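Local atomic coordinates of putative transcriptional regulator (Clostridium difficile, PDB entry 3QI7), a protein that is of unknown function but has a periplasmic-binding-protein-like fold, is probably a lipoprotein, and may bind a small ligand such as a sugar or act in transcriptional regulation. Residues M154-F159 / K248-E253; Y162-D167 / T196-T201. All coordinates share one frame; numbering follows the deposited sequence. Where two conformers were deposited one is given.

Contact 1: M154-F159 / K248-E253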
loop_
_atom_site.group_PDB
_atom_site.type_symbol
_atom_site.label_atom_id
_atom_site.label_comp_id
_atom_site.label_asym_id
_atom_site.label_seq_id
_atom_site.Cartn_x
_atom_site.Cartn_y
_atom_site.Cartn_z
HETATM N N MSE A 154 -16.925 14.108 -0.565
HETATM C CA MSE A 154 -17.551 13.821 0.735
HETATM C C MSE A 154 -18.109 15.063 1.409
HETATM O O MSE A 154 -18.620 14.970 2.530
HETATM C CB MSE A 154 -16.523 13.118 1.632
HETATM C CG MSE A 154 -16.179 11.749 1.097
HETATM SE SE MSE A 154 -14.823 10.804 2.062
HETATM C CE MSE A 154 -15.921 10.169 3.549
ATOM N N GLY A 155 -18.023 16.233 0.762
ATOM C CA GLY A 155 -18.610 17.449 1.314
ATOM C C GLY A 155 -17.678 18.339 2.116
ATOM O O GLY A 155 -18.139 19.251 2.806
ATOM N N ALA A 156 -16.369 18.115 2.014
ATOM C CA ALA A 156 -15.394 18.957 2.764
ATOM C C ALA A 156 -15.425 20.446 2.363
ATOM O O ALA A 156 -15.367 20.792 1.171
ATOM C CB ALA A 156 -13.996 18.421 2.604
ATOM N N LYS A 157 -15.480 21.314 3.368
ATOM C CA LYS A 157 -15.431 22.753 3.133
ATOM C C LYS A 157 -14.049 23.329 3.436
ATOM O O LYS A 157 -13.795 24.510 3.166
ATOM C CB LYS A 157 -16.529 23.463 3.923
ATOM C CG LYS A 157 -17.933 23.125 3.443
ATOM C CD LYS A 157 -18.062 23.280 1.938
ATOM C CE LYS A 157 -19.523 23.504 1.516
ATOM N NZ LYS A 157 -19.753 23.138 0.080
ATOM N N ALA A 158 -13.163 22.497 4.003
ATOM C CA ALA A 158 -11.726 22.814 4.141
ATOM C C ALA A 158 -10.992 21.467 4.223
ATOM O O ALA A 158 -11.607 20.442 4.539
ATOM C CB ALA A 158 -11.446 23.688 5.411
ATOM N N PHE A 159 -9.698 21.471 3.915
ATOM C CA PHE A 159 -8.819 20.322 4.084
ATOM C C PHE A 159 -7.686 20.740 5.020
ATOM O O PHE A 159 -6.914 21.654 4.684
ATOM C CB PHE A 159 -8.240 19.910 2.734
ATOM C CG PHE A 159 -7.447 18.628 2.740
ATOM C CD1 PHE A 159 -6.173 18.544 3.347
ATOM C CD2 PHE A 159 -7.924 17.507 2.042
ATOM C CE1 PHE A 159 -5.468 17.373 3.282
ATOM C CE2 PHE A 159 -7.207 16.321 2.024
ATOM C CZ PHE A 159 -5.984 16.272 2.618
ATOM N N LYS A 248 -17.267 14.877 14.660
ATOM C CA LYS A 248 -18.075 14.372 13.558
ATOM C C LYS A 248 -17.705 15.020 12.248
ATOM O O LYS A 248 -18.551 15.315 11.410
ATOM C CB LYS A 248 -19.566 14.484 13.844
ATOM C CG LYS A 248 -19.986 13.847 15.166
ATOM C CD LYS A 248 -21.010 12.763 14.934
ATOM C CE LYS A 248 -21.736 12.388 16.222
ATOM N NZ LYS A 248 -20.931 11.422 17.005
ATOM N N TYR A 249 -16.402 15.198 12.076
ATOM C CA TYR A 249 -15.868 15.751 10.856
ATOM C C TYR A 249 -15.585 14.627 9.872
ATOM O O TYR A 249 -16.044 13.501 10.082
ATOM C CB TYR A 249 -14.637 16.648 11.149
ATOM C CG TYR A 249 -13.523 16.066 11.994
ATOM C CD1 TYR A 249 -12.620 15.153 11.475
ATOM C CD2 TYR A 249 -13.339 16.486 13.307
ATOM C CE1 TYR A 249 -11.539 14.663 12.245
ATOM C CE2 TYR A 249 -12.290 15.988 14.091
ATOM C CZ TYR A 249 -11.405 15.085 13.572
ATOM O OH TYR A 249 -10.384 14.631 14.371
ATOM N N ILE A 250 -14.888 14.936 8.788
ATOM C CA ILE A 250 -14.577 13.949 7.762
ATOM C C ILE A 250 -13.112 13.497 7.835
ATOM O O ILE A 250 -12.207 14.315 8.042
ATOM C CB ILE A 250 -14.847 14.509 6.335
ATOM C CG1 ILE A 250 -16.313 14.906 6.163
ATOM C CG2 ILE A 250 -14.474 13.523 5.275
ATOM C CD1 ILE A 250 -16.505 16.085 5.166
ATOM N N VAL A 251 -12.895 12.196 7.688
ATOM C CA VAL A 251 -11.552 11.633 7.502
ATOM C C VAL A 251 -11.588 10.737 6.262
ATOM O O VAL A 251 -11.822 9.516 6.323
ATOM C CB VAL A 251 -11.043 10.876 8.750
ATOM C CG1 VAL A 251 -9.580 10.478 8.564
ATOM C CG2 VAL A 251 -11.269 11.749 10.010
ATOM N N ALA A 252 -11.321 11.360 5.120
ATOM C CA ALA A 252 -11.463 10.661 3.832
ATOM C C ALA A 252 -10.494 9.470 3.765
ATOM O O ALA A 252 -10.852 8.401 3.253
ATOM C CB ALA A 252 -11.221 11.628 2.685
ATOM N N GLU A 253 -9.276 9.668 4.284
ATOM C CA GLU A 253 -8.233 8.633 4.336
ATOM C C GLU A 253 -7.245 8.756 5.513
ATOM O O GLU A 253 -6.822 9.847 5.892
ATOM C CB GLU A 253 -7.397 8.648 3.015
ATOM C CG GLU A 253 -8.198 8.443 1.751
ATOM C CD GLU A 253 -7.332 8.391 0.499
ATOM O OE1 GLU A 253 -6.201 8.878 0.567
ATOM O OE2 GLU A 253 -7.791 7.887 -0.553
#
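Ile250 and Met154, a selenomethionine, supply most of the 210 Å² buried where residues 154-159 meet 248-253. The two side chains cross obliquely, and each branch of Ile250 has its own target. CD1 reaches the backbone at the turn, lying 3.6 Å from Met154 O and 3.8 Å from Ala156 N. CG2 faces the selenomethionine chain, with Met154 CE 4.0 Å from Ile250 CG2. Further along, Met154 SE rests on the methyl of Ala252, 3.7 Å from Ala252 CB. Ala156 adds a looser touch, its CB 4.3 Å from Ile250 CD1. The link between the segments is therefore van der Waals packing of apolar side chains on each other and on the backbone of the turn.

The torsions explain this placement. Met154 has CG anti to its carbonyl carbon and an extended chi2, then bends at chi3 (79°), which turns CE back to Ile250 CG2 while SE faces Ala252. In Ile250, CG2 is anti to the backbone N, and CG1 lies beside the backbone N, anti to the carbonyl carbon, so CD1 and CG2 can serve different neighbours. Behind Met154, Gly155 closes helix 140-153 in a Schellman motif; its positive phi (95°) turns the chain out of the helix, and the adjoining Met154 carbonyl and Ala156 amide are the groups met by Ile250 CD1.

Hydrogen bonds tie both loops to the start of strand 228-231: backbone bonds join Ile250 to Ile227 and Ala158 to Asn228, and the Asn228 side chain accepts from Ala252 N. Glu253 also forms a salt bridge with Arg143 of helix 140-153. The contact thus packs the C-terminal end of that helix, just before strand 159-164, against the chain leaving helix 234-247, at one end of the three-stranded parallel sheet.

Contact 2: Y162-D167 / T196-T201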
loop_
_atom_site.group_PDB
_atom_site.type_symbol
_atom_site.label_atom_id
_atom_site.label_comp_id
_atom_site.label_asym_id
_atom_site.label_seq_id
_atom_site.Cartn_x
_atom_site.Cartn_y
_atom_site.Cartn_z
ATOM N N TYR A 162 -1.770 17.901 8.464
ATOM C CA TYR A 162 -0.911 17.905 9.662
ATOM C C TYR A 162 0.338 17.043 9.397
ATOM O O TYR A 162 0.228 15.893 9.002
ATOM C CB TYR A 162 -1.666 17.322 10.876
ATOM C CG TYR A 162 -2.749 18.189 11.447
ATOM C CD1 TYR A 162 -2.443 19.321 12.153
ATOM C CD2 TYR A 162 -4.097 17.839 11.316
ATOM C CE1 TYR A 162 -3.440 20.124 12.675
ATOM C CE2 TYR A 162 -5.092 18.621 11.838
ATOM C CZ TYR A 162 -4.762 19.775 12.529
ATOM O OH TYR A 162 -5.765 20.554 13.055
ATOM N N ALA A 163 1.516 17.615 9.680
ATOM C CA ALA A 163 2.832 17.002 9.462
ATOM C C ALA A 163 3.857 17.890 10.149
ATOM O O ALA A 163 3.696 19.112 10.162
ATOM C CB ALA A 163 3.169 16.967 7.969
ATOM N N SER A 164 4.904 17.285 10.705
ATOM C CA SER A 164 6.026 18.034 11.293
ATOM C C SER A 164 6.965 18.541 10.186
ATOM O O SER A 164 6.952 18.016 9.091
ATOM C CB SER A 164 6.818 17.144 12.251
ATOM O OG SER A 164 7.676 16.249 11.553
ATOM N N THR A 165 7.832 19.509 10.488
ATOM C CA THR A 165 8.764 19.979 9.455
ATOM C C THR A 165 9.805 18.899 9.108
ATOM O O THR A 165 10.244 18.822 7.947
ATOM C CB THR A 165 9.376 21.335 9.805
ATOM O OG1 THR A 165 10.011 21.288 11.074
ATOM C CG2 THR A 165 8.286 22.399 9.851
ATOM N N ASP A 166 10.130 18.018 10.073
ATOM C CA ASP A 166 10.917 16.818 9.775
ATOM C C ASP A 166 10.202 15.859 8.825
ATOM O O ASP A 166 10.838 15.328 7.902
ATOM C CB ASP A 166 11.318 16.063 11.030
ATOM C CG ASP A 166 12.446 16.759 11.827
ATOM O OD1 ASP A 166 13.063 17.726 11.355
ATOM O OD2 ASP A 166 12.721 16.313 12.936
ATOM N N ASP A 167 8.900 15.628 9.047
ATOM C CA ASP A 167 8.081 14.833 8.101
ATOM C C ASP A 167 8.162 15.366 6.669
ATOM O O ASP A 167 8.221 14.585 5.720
ATOM C CB ASP A 167 6.582 14.787 8.484
ATOM C CG ASP A 167 6.300 14.032 9.768
ATOM O OD1 ASP A 167 6.947 12.983 10.056
ATOM O OD2 ASP A 167 5.372 14.473 10.489
ATOM N N THR A 196 3.023 20.388 12.893
ATOM C CA THR A 196 3.010 19.669 14.164
ATOM C C THR A 196 4.454 19.588 14.730
ATOM O O THR A 196 5.427 19.643 13.956
ATOM C CB THR A 196 2.461 18.228 13.990
ATOM O OG1 THR A 196 3.252 17.510 13.033
ATOM C CG2 THR A 196 1.031 18.241 13.491
ATOM N N PRO A 197 4.590 19.454 16.062
ATOM C CA PRO A 197 5.924 19.315 16.675
ATOM C C PRO A 197 6.697 18.096 16.151
ATOM O O PRO A 197 6.130 17.011 15.990
ATOM C CB PRO A 197 5.620 19.151 18.175
ATOM C CG PRO A 197 4.278 19.777 18.368
ATOM C CD PRO A 197 3.520 19.544 17.074
ATOM N N ASN A 198 7.984 18.299 15.894
ATOM C CA ASN A 198 8.888 17.223 15.539
ATOM C C ASN A 198 8.927 16.175 16.628
ATOM O O ASN A 198 8.943 16.504 17.810
ATOM C CB ASN A 198 10.318 17.744 15.324
ATOM C CG ASN A 198 10.481 18.466 14.017
ATOM O OD1 ASN A 198 9.799 18.187 13.045
ATOM N ND2 ASN A 198 11.418 19.383 13.980
ATOM N N ILE A 199 8.933 14.912 16.226
ATOM C CA ILE A 199 8.994 13.817 17.176
ATOM C C ILE A 199 10.443 13.361 17.238
ATOM O O ILE A 199 10.922 12.681 16.333
ATOM C CB ILE A 199 8.064 12.682 16.779
ATOM C CG1 ILE A 199 6.618 13.215 16.721
ATOM C CG2 ILE A 199 8.195 11.502 17.770
ATOM C CD1 ILE A 199 5.544 12.180 16.369
ATOM N N ASN A 200 11.161 13.791 18.268
ATOM C CA ASN A 200 12.555 13.377 18.436
ATOM C C ASN A 200 12.730 12.292 19.497
ATOM O O ASN A 200 13.655 11.488 19.416
ATOM C CB ASN A 200 13.425 14.594 18.739
ATOM C CG ASN A 200 13.497 15.556 17.558
ATOM O OD1 ASN A 200 13.247 16.757 17.698
ATOM N ND2 ASN A 200 13.811 15.019 16.376
ATOM N N THR A 201 11.847 12.296 20.492
ATOM C CA THR A 201 11.813 11.275 21.534
ATOM C C THR A 201 10.357 10.849 21.738
ATOM O O THR A 201 9.438 11.456 21.168
ATOM C CB THR A 201 12.376 11.816 22.863
ATOM O OG1 THR A 201 11.442 12.742 23.434
ATOM C CG2 THR A 201 13.748 12.507 22.664
HETATM O O HOH W 1 8.575 14.623 13.486
HETATM O O HOH W 2 7.528 21.001 13.008
HETATM O O HOH W 3 11.592 14.083 13.644
HETATM O O HOH W 4 14.066 17.502 15.063
#
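Thr196, Asn198 and Ser164 have the most surface buried where residues 162-167 meet 196-201. Thr196 N links the neighbouring parallel strands 159-164 and 191-196, donating to Ala163 O at 3.1 Å, nearly straight at 167°, though from well above the carbonyl plane. Thr196 OG1 packs 2.9 Å from Ser164 N without bonding. Thr196 CG2, anti to the carbonyl carbon, meets Tyr162 CB at 3.9 Å, with the two side chains crossing at about a right angle. The Tyr162 hydroxyl extends beyond this contact to Asp215 of helix 203-223.

Asn198 reaches over the turn that follows strand 159-164. Its OD1 accepts from Asp166 N at 3.0 Å, in the carbonyl plane and on a lone pair. The amide then lies against the Asp166 carboxylate, the two planes stacked only 8° apart, with Asn198 CG 3.3 Å from Asp166 OD2.

Ser164 meets the other segment through a CA-H...O contact, its CA 3.2 Å from Thr196 O, and also holds its own turn. Its OG sits in the crowded position between backbone N and carbonyl carbon (chi1 78°), where it accepts from Asp167 N at 2.9 Å in an ST motif. Asp167 OD2 returns the grip by accepting from Ser164 N, also at 2.9 Å.

Four waters extend the network. One joins Ser164 OG to Ile199 N, and another joins Thr165 N to Thr196 O. Two more donate to Asp166 OD2, from which they bridge to Ile199 O and Asn200 ND2. These donors, with a weak, long ion pair to Lys169, would favour the ionised acid. The chemistry implies a hydrated polar junction at the sheet's carboxyl end, between the end region of strand 159-164 with its following turn and the loop after strand 191-196, held by direct bonds and bridging water together.

Contacts 1 and 2 lie at different ends of the same three-stranded parallel sheet, their centres 23 Å apart. They share strand 159-164: residues 154-159 lead into it and residues 162-167 lead out. Contact 2 is nested within the loop closed by contact 1, since both its segments fall between residues 159 and 248. Helix 234-247 serves both, packing Met236 on contact 2 and leading into residues 248-253 of contact 1. Contact 1 is buried and joins its segments through apolar side chains and selenium. Contact 2 is partly buried, covers more surface (333 against 210 Å²), and changes from strand pairing to amide, carboxylate and water chemistry toward its exposed residues.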